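Long-range contacts in plasmodium falciparum gamete antigen 27/25 (PDB 1N81), which is essential for sexual development of the malaria parasite, though its molecular role is unsettled and may involve protein dimerization: residues 14-19 and 169-175; 116-120 and 132-138. All coordinates share one frame; numbering follows the deposited sequence.

Both contacts hold together the all-helical fold of this single chain, and their centres lie about 13 Å apart. Contact 1 joins helix 13-35, near the start of the chain, to the end of helix 156-173, so it brings two distant parts of the sequence together. Contact 2 falls between these in the chain: helix 96-122 meets the end of helix 126-133 and the start of helix 136-150, the helix that precedes 156-173. The two touch directly, Leu-170 CD1 lying 3.4 Å from Val-116 CG1 and Val-174 CB 3.6 Å from Met-133 CE. The closure of the chain near its ends is thus continuous with the packing of helices 96-122, 126-133 and 136-150.

Contact 1 of 2, residues 14-19 and 169-175; sequences RIRKVG and FLIDVVD
Arg-14 and Val-173 make the polar link between the two helices, where the guanidinium of the first meets the backbone at the end of helix 156-173. Arg-14 NH1 donates to Val-173 O, which lies at the guanidinium edge, near its plane; the modelled 2.4 Å between these two atoms is too short to be taken at face value, and the exact length is doubtful. A water accepts weakly from the same NH1 and donates to Asp-172 O. Arg-14 CG stands opposite the backbone N (chi1 -174°) and the chain runs extended as far as NE, which carries the group across to the helix end. Leu-68 O takes a hydrogen bond from NH2.

The ionic part is looser. Asp-175 OD1 lies 3.9 Å from Arg-14 NE, a long salt bridge with the oxygen well out of the guanidinium plane; no N-H is aimed at it, and the attraction is probably only electrostatic.

Apolar packing fills the rest. Ile-15 sends CD1 to the edge of the Phe-169 ring, 4.0 Å from CE2, and to Val-174 CG2 at 3.9 Å. One face of that ring is covered by Val-173 CG2, 3.8 Å above its centre, while the ring edge at CZ is 3.8 Å from Gly-19 N. Val-18 and Val-173 meet tip to tip, with Val-18 CG2 3.8 Å from Val-173 CG1.

The chemistry divides the work: buried apolar side chains seal the crossing, and the guanidinium lies at the C-terminal end of helix 156-173, where the helix dipole would probably favour it.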
loop_
_atom_site.group_PDB
_atom_site.type_symbol
_atom_site.label_atom_id
_atom_site.label_comp_id
_atom_site.label_asym_id
_atom_site.label_seq_id
_atom_site.Cartn_x
_atom_site.Cartn_y
_atom_site.Cartn_z
ATOM N N ARG A 14 -9.525 -8.050 -4.616
ATOM C CA ARG A 14 -8.941 -6.881 -5.283
ATOM C C ARG A 14 -7.918 -6.174 -4.368
ATOM O O ARG A 14 -6.853 -5.752 -4.830
ATOM C CB ARG A 14 -10.002 -5.852 -5.662
ATOM C CG ARG A 14 -9.362 -4.751 -6.466
ATOM C CD ARG A 14 -10.312 -3.621 -6.835
ATOM N NE ARG A 14 -9.808 -3.111 -8.083
ATOM C CZ ARG A 14 -9.450 -1.867 -8.281
ATOM N NH1 ARG A 14 -9.564 -0.990 -7.303
ATOM N NH2 ARG A 14 -8.925 -1.519 -9.433
ATOM N N ILE A 15 -8.258 -6.050 -3.091
ATOM C CA ILE A 15 -7.362 -5.440 -2.105
ATOM C C ILE A 15 -6.098 -6.302 -2.021
ATOM O O ILE A 15 -4.972 -5.808 -2.097
ATOM C CB ILE A 15 -8.024 -5.404 -0.730
ATOM C CG1 ILE A 15 -9.111 -4.321 -0.714
ATOM C CG2 ILE A 15 -6.986 -5.130 0.353
ATOM C CD1 ILE A 15 -8.552 -2.906 -0.691
ATOM N N ARG A 16 -6.305 -7.610 -1.909
ATOM C CA ARG A 16 -5.195 -8.559 -1.799
ATOM C C ARG A 16 -4.240 -8.463 -2.987
ATOM O O ARG A 16 -3.019 -8.404 -2.798
ATOM C CB ARG A 16 -5.771 -9.979 -1.647
ATOM C CG ARG A 16 -4.795 -11.134 -1.557
ATOM C CD ARG A 16 -5.584 -12.408 -1.193
ATOM N NE ARG A 16 -4.742 -13.588 -0.978
ATOM C CZ ARG A 16 -5.124 -14.671 -0.304
ATOM N NH1 ARG A 16 -6.339 -14.731 0.230
ATOM N NH2 ARG A 16 -4.291 -15.694 -0.160
ATOM N N LYS A 17 -4.784 -8.444 -4.209
ATOM C CA LYS A 17 -3.929 -8.348 -5.392
ATOM C C LYS A 17 -3.281 -6.977 -5.614
ATOM O O LYS A 17 -2.074 -6.894 -5.887
ATOM C CB LYS A 17 -4.690 -8.752 -6.663
ATOM C CG LYS A 17 -5.040 -10.250 -6.696
ATOM C CD LYS A 17 -5.978 -10.580 -7.836
ATOM C CE LYS A 17 -6.412 -12.033 -7.814
ATOM N NZ LYS A 17 -7.497 -12.256 -8.811
ATOM N N VAL A 18 -4.055 -5.903 -5.513
ATOM C CA VAL A 18 -3.458 -4.595 -5.748
ATOM C C VAL A 18 -2.429 -4.336 -4.628
ATOM O O VAL A 18 -1.352 -3.792 -4.869
ATOM C CB VAL A 18 -4.530 -3.472 -5.796
ATOM C CG1 VAL A 18 -3.869 -2.138 -6.186
ATOM C CG2 VAL A 18 -5.575 -3.813 -6.838
ATOM N N GLY A 19 -2.762 -4.761 -3.409
ATOM C CA GLY A 19 -1.822 -4.595 -2.325
ATOM C C GLY A 19 -0.545 -5.373 -2.658
ATOM O O GLY A 19 0.548 -4.821 -2.598
ATOM N N PHE A 169 -4.916 4.919 -0.590
ATOM C CA PHE A 169 -4.987 3.598 -1.198
ATOM C C PHE A 169 -6.427 3.035 -1.136
ATOM O O PHE A 169 -6.941 2.506 -2.111
ATOM C CB PHE A 169 -4.029 2.632 -0.474
ATOM C CG PHE A 169 -4.052 1.224 -1.027
ATOM C CD1 PHE A 169 -3.027 0.774 -1.866
ATOM C CD2 PHE A 169 -5.095 0.354 -0.705
ATOM C CE1 PHE A 169 -3.026 -0.536 -2.391
ATOM C CE2 PHE A 169 -5.118 -0.954 -1.215
ATOM C CZ PHE A 169 -4.069 -1.400 -2.069
ATOM N N LEU A 170 -7.066 3.126 0.019
ATOM C CA LEU A 170 -8.413 2.590 0.151
ATOM C C LEU A 170 -9.398 3.284 -0.821
ATOM O O LEU A 170 -10.129 2.625 -1.563
ATOM C CB LEU A 170 -8.871 2.737 1.605
ATOM C CG LEU A 170 -8.097 1.785 2.531
ATOM C CD1 LEU A 170 -8.309 2.185 3.952
ATOM C CD2 LEU A 170 -8.524 0.348 2.321
ATOM N N ILE A 171 -9.396 4.609 -0.839
ATOM C CA ILE A 171 -10.298 5.333 -1.733
ATOM C C ILE A 171 -10.085 4.916 -3.188
ATOM O O ILE A 171 -11.029 4.660 -3.899
ATOM C CB ILE A 171 -10.124 6.865 -1.565
ATOM C CG1 ILE A 171 -10.643 7.279 -0.190
ATOM C CG2 ILE A 171 -10.921 7.607 -2.651
ATOM C CD1 ILE A 171 -10.167 8.644 0.270
ATOM N N ASP A 172 -8.832 4.815 -3.611
ATOM C CA ASP A 172 -8.504 4.413 -4.963
ATOM C C ASP A 172 -8.799 2.981 -5.310
ATOM O O ASP A 172 -9.141 2.681 -6.448
ATOM C CB ASP A 172 -7.009 4.558 -5.247
ATOM C CG ASP A 172 -6.607 5.957 -5.459
ATOM O OD1 ASP A 172 -7.517 6.814 -5.488
ATOM O OD2 ASP A 172 -5.398 6.194 -5.606
ATOM N N VAL A 173 -8.648 2.085 -4.343
ATOM C CA VAL A 173 -8.765 0.672 -4.662
ATOM C C VAL A 173 -10.022 -0.096 -4.300
ATOM O O VAL A 173 -10.458 -0.937 -5.075
ATOM C CB VAL A 173 -7.497 -0.064 -4.104
ATOM C CG1 VAL A 173 -7.527 -1.549 -4.462
ATOM C CG2 VAL A 173 -6.220 0.625 -4.672
ATOM N N VAL A 174 -10.593 0.176 -3.136
ATOM C CA VAL A 174 -11.801 -0.511 -2.702
ATOM C C VAL A 174 -12.878 -0.318 -3.764
ATOM O O VAL A 174 -13.080 0.804 -4.246
ATOM C CB VAL A 174 -12.322 0.059 -1.364
ATOM C CG1 VAL A 174 -13.656 -0.613 -0.990
ATOM C CG2 VAL A 174 -11.292 -0.191 -0.249
ATOM N N ASP A 175 -13.562 -1.406 -4.123
ATOM C CA ASP A 175 -14.626 -1.367 -5.125
ATOM C C ASP A 175 -15.817 -2.221 -4.713
ATOM O O ASP A 175 -16.787 -2.338 -5.463
ATOM C CB ASP A 175 -14.110 -1.857 -6.485
ATOM C CG ASP A 175 -13.907 -3.370 -6.527
ATOM O OD1 ASP A 175 -13.620 -3.922 -7.609
ATOM O OD2 ASP A 175 -14.032 -4.007 -5.470
HETATM O O HOH W 1 -10.675 1.135 -8.151
#

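Contact 2 of 2, residues 116-120 and 132-138; sequences VSINV and IMNDKKL
Val-116 opens the segment 116-120 and gives its two methyls to different partners. CG1 lies against Ile-132, 4.1 Å from its CG2, as the two side chains run alongside one another, pointing opposite ways. CG2 turns instead to the next helix, 4.3 Å from Leu-138 CD2. One valine therefore touches both helix 126-133 and helix 136-150.

A helical turn further on, Asn-119 contributes mainly its aliphatic and backbone atoms. Its CB is 3.9 Å from Ile-132 CG2, and its carbonyl O comes 3.6 Å from Ile-132 CD1. The amide end takes no hydrogen bond across the contact; its ND2 donates to Glu-115 O, within its own helix.

Val-120 makes the closest side-chain approach, its CG2 lying 3.6 Å from Ile-132 CG2. That isoleucine methyl is anti to its own backbone N, while CG1 stands beside the N (chi1 -67°), an arrangement that gives CG2 to Val-120 and leaves the longer branch to end by Asn-119 O. Met-133 crosses Val-120 at about a right angle: its CG is 3.8 Å from Val-120 CG2, and the extended chain carries CE to within 3.9 Å of Val-120 CG1. Leu-170 of helix 156-173 also packs on Met-133.

Across this buried, apolar contact there is no hydrogen bond; within 132-138 a polar cap starts the next helix. Asp-135 OD1 accepts from Leu-138 N at 3.1 Å, the N-H coming from well above the carboxylate plane (about 70° out of it), and, weakly, from Lys-137 N, while OD2 forms a salt bridge with Arg-131. The arrangement is that of an Asp N-cap starting helix 136-150 just after helix 126-133, with consecutive helices packed against helix 96-122 in an all-helical fold.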
loop_
_atom_site.group_PDB
_atom_site.type_symbol
_atom_site.label_atom_id
_atom_site.label_comp_id
_atom_site.label_asym_id
_atom_site.label_seq_id
_atom_site.Cartn_x
_atom_site.Cartn_y
_atom_site.Cartn_z
ATOM N N VAL A 116 -8.257 -2.290 7.724
ATOM C CA VAL A 116 -9.197 -1.208 7.562
ATOM C C VAL A 116 -10.200 -1.557 6.457
ATOM O O VAL A 116 -11.382 -1.219 6.571
ATOM C CB VAL A 116 -8.497 0.127 7.229
ATOM C CG1 VAL A 116 -9.532 1.198 6.931
ATOM C CG2 VAL A 116 -7.636 0.559 8.389
ATOM N N SER A 117 -9.747 -2.254 5.409
ATOM C CA SER A 117 -10.645 -2.588 4.311
ATOM C C SER A 117 -11.754 -3.524 4.786
ATOM O O SER A 117 -12.865 -3.492 4.234
ATOM C CB SER A 117 -9.892 -3.202 3.114
ATOM O OG SER A 117 -9.624 -4.576 3.288
ATOM N N ILE A 118 -11.463 -4.347 5.800
ATOM C CA ILE A 118 -12.481 -5.258 6.345
ATOM C C ILE A 118 -13.571 -4.466 7.050
ATOM O O ILE A 118 -14.746 -4.763 6.903
ATOM C CB ILE A 118 -11.915 -6.251 7.391
ATOM C CG1 ILE A 118 -10.887 -7.186 6.746
ATOM C CG2 ILE A 118 -13.083 -7.054 8.013
ATOM C CD1 ILE A 118 -11.414 -7.935 5.526
ATOM N N ASN A 119 -13.177 -3.466 7.830
ATOM C CA ASN A 119 -14.150 -2.637 8.538
ATOM C C ASN A 119 -14.996 -1.877 7.501
ATOM O O ASN A 119 -16.193 -1.723 7.676
ATOM C CB ASN A 119 -13.443 -1.651 9.485
ATOM C CG ASN A 119 -12.857 -2.339 10.734
ATOM O OD1 ASN A 119 -13.492 -2.403 11.781
ATOM N ND2 ASN A 119 -11.656 -2.866 10.609
ATOM N N VAL A 120 -14.368 -1.423 6.420
ATOM C CA VAL A 120 -15.089 -0.722 5.356
ATOM C C VAL A 120 -16.182 -1.619 4.719
ATOM O O VAL A 120 -17.346 -1.235 4.640
ATOM C CB VAL A 120 -14.107 -0.222 4.257
ATOM C CG1 VAL A 120 -14.878 0.272 3.034
ATOM C CG2 VAL A 120 -13.233 0.923 4.830
ATOM N N ILE A 132 -14.637 5.592 7.567
ATOM C CA ILE A 132 -13.699 4.567 8.022
ATOM C C ILE A 132 -12.369 4.663 7.272
ATOM O O ILE A 132 -11.319 4.645 7.897
ATOM C CB ILE A 132 -14.316 3.138 7.905
ATOM C CG1 ILE A 132 -15.467 3.005 8.900
ATOM C CG2 ILE A 132 -13.263 2.052 8.257
ATOM C CD1 ILE A 132 -16.341 1.758 8.696
ATOM N N MET A 133 -12.422 4.821 5.948
ATOM C CA MET A 133 -11.208 4.938 5.136
ATOM C C MET A 133 -10.301 6.069 5.626
ATOM O O MET A 133 -9.063 5.989 5.538
ATOM C CB MET A 133 -11.564 5.203 3.678
ATOM C CG MET A 133 -12.241 4.048 2.992
ATOM S SD MET A 133 -12.553 4.423 1.257
ATOM C CE MET A 133 -13.137 2.861 0.676
ATOM N N ASN A 134 -10.929 7.106 6.171
ATOM C CA ASN A 134 -10.213 8.278 6.658
ATOM C C ASN A 134 -10.031 8.277 8.171
ATOM O O ASN A 134 -9.477 9.223 8.713
ATOM C CB ASN A 134 -10.974 9.578 6.244
ATOM C CG ASN A 134 -10.971 9.818 4.725
ATOM O OD1 ASN A 134 -9.924 9.904 4.120
ATOM N ND2 ASN A 134 -12.156 9.940 4.120
ATOM N N ASP A 135 -10.480 7.227 8.865
ATOM C CA ASP A 135 -10.377 7.229 10.322
ATOM C C ASP A 135 -8.936 7.119 10.843
ATOM O O ASP A 135 -8.433 6.018 11.096
ATOM C CB ASP A 135 -11.242 6.097 10.917
ATOM C CG ASP A 135 -11.518 6.293 12.416
ATOM O OD1 ASP A 135 -10.677 6.904 13.103
ATOM O OD2 ASP A 135 -12.570 5.829 12.897
ATOM N N LYS A 136 -8.295 8.264 11.055
ATOM C CA LYS A 136 -6.920 8.287 11.527
ATOM C C LYS A 136 -6.759 7.628 12.894
ATOM O O LYS A 136 -5.675 7.116 13.225
ATOM C CB LYS A 136 -6.390 9.725 11.603
ATOM C CG LYS A 136 -6.559 10.583 10.358
ATOM C CD LYS A 136 -6.342 12.068 10.731
ATOM C CE LYS A 136 -6.813 13.059 9.664
ATOM N NZ LYS A 136 -5.813 13.269 8.574
ATOM N N LYS A 137 -7.826 7.648 13.689
ATOM C CA LYS A 137 -7.777 7.050 15.014
ATOM C C LYS A 137 -7.663 5.533 14.896
ATOM O O LYS A 137 -6.849 4.903 15.576
ATOM C CB LYS A 137 -9.029 7.407 15.804
ATOM C CG LYS A 137 -9.014 6.907 17.222
ATOM C CD LYS A 137 -9.918 7.763 18.115
ATOM C CE LYS A 137 -9.598 7.565 19.592
ATOM N NZ LYS A 137 -9.889 6.182 20.057
ATOM N N LEU A 138 -8.497 4.959 14.043
ATOM C CA LEU A 138 -8.487 3.516 13.816
ATOM C C LEU A 138 -7.126 3.149 13.218
ATOM O O LEU A 138 -6.501 2.183 13.623
ATOM C CB LEU A 138 -9.611 3.124 12.852
ATOM C CG LEU A 138 -9.632 1.677 12.349
ATOM C CD1 LEU A 138 -9.908 0.716 13.506
ATOM C CD2 LEU A 138 -10.700 1.526 11.286
#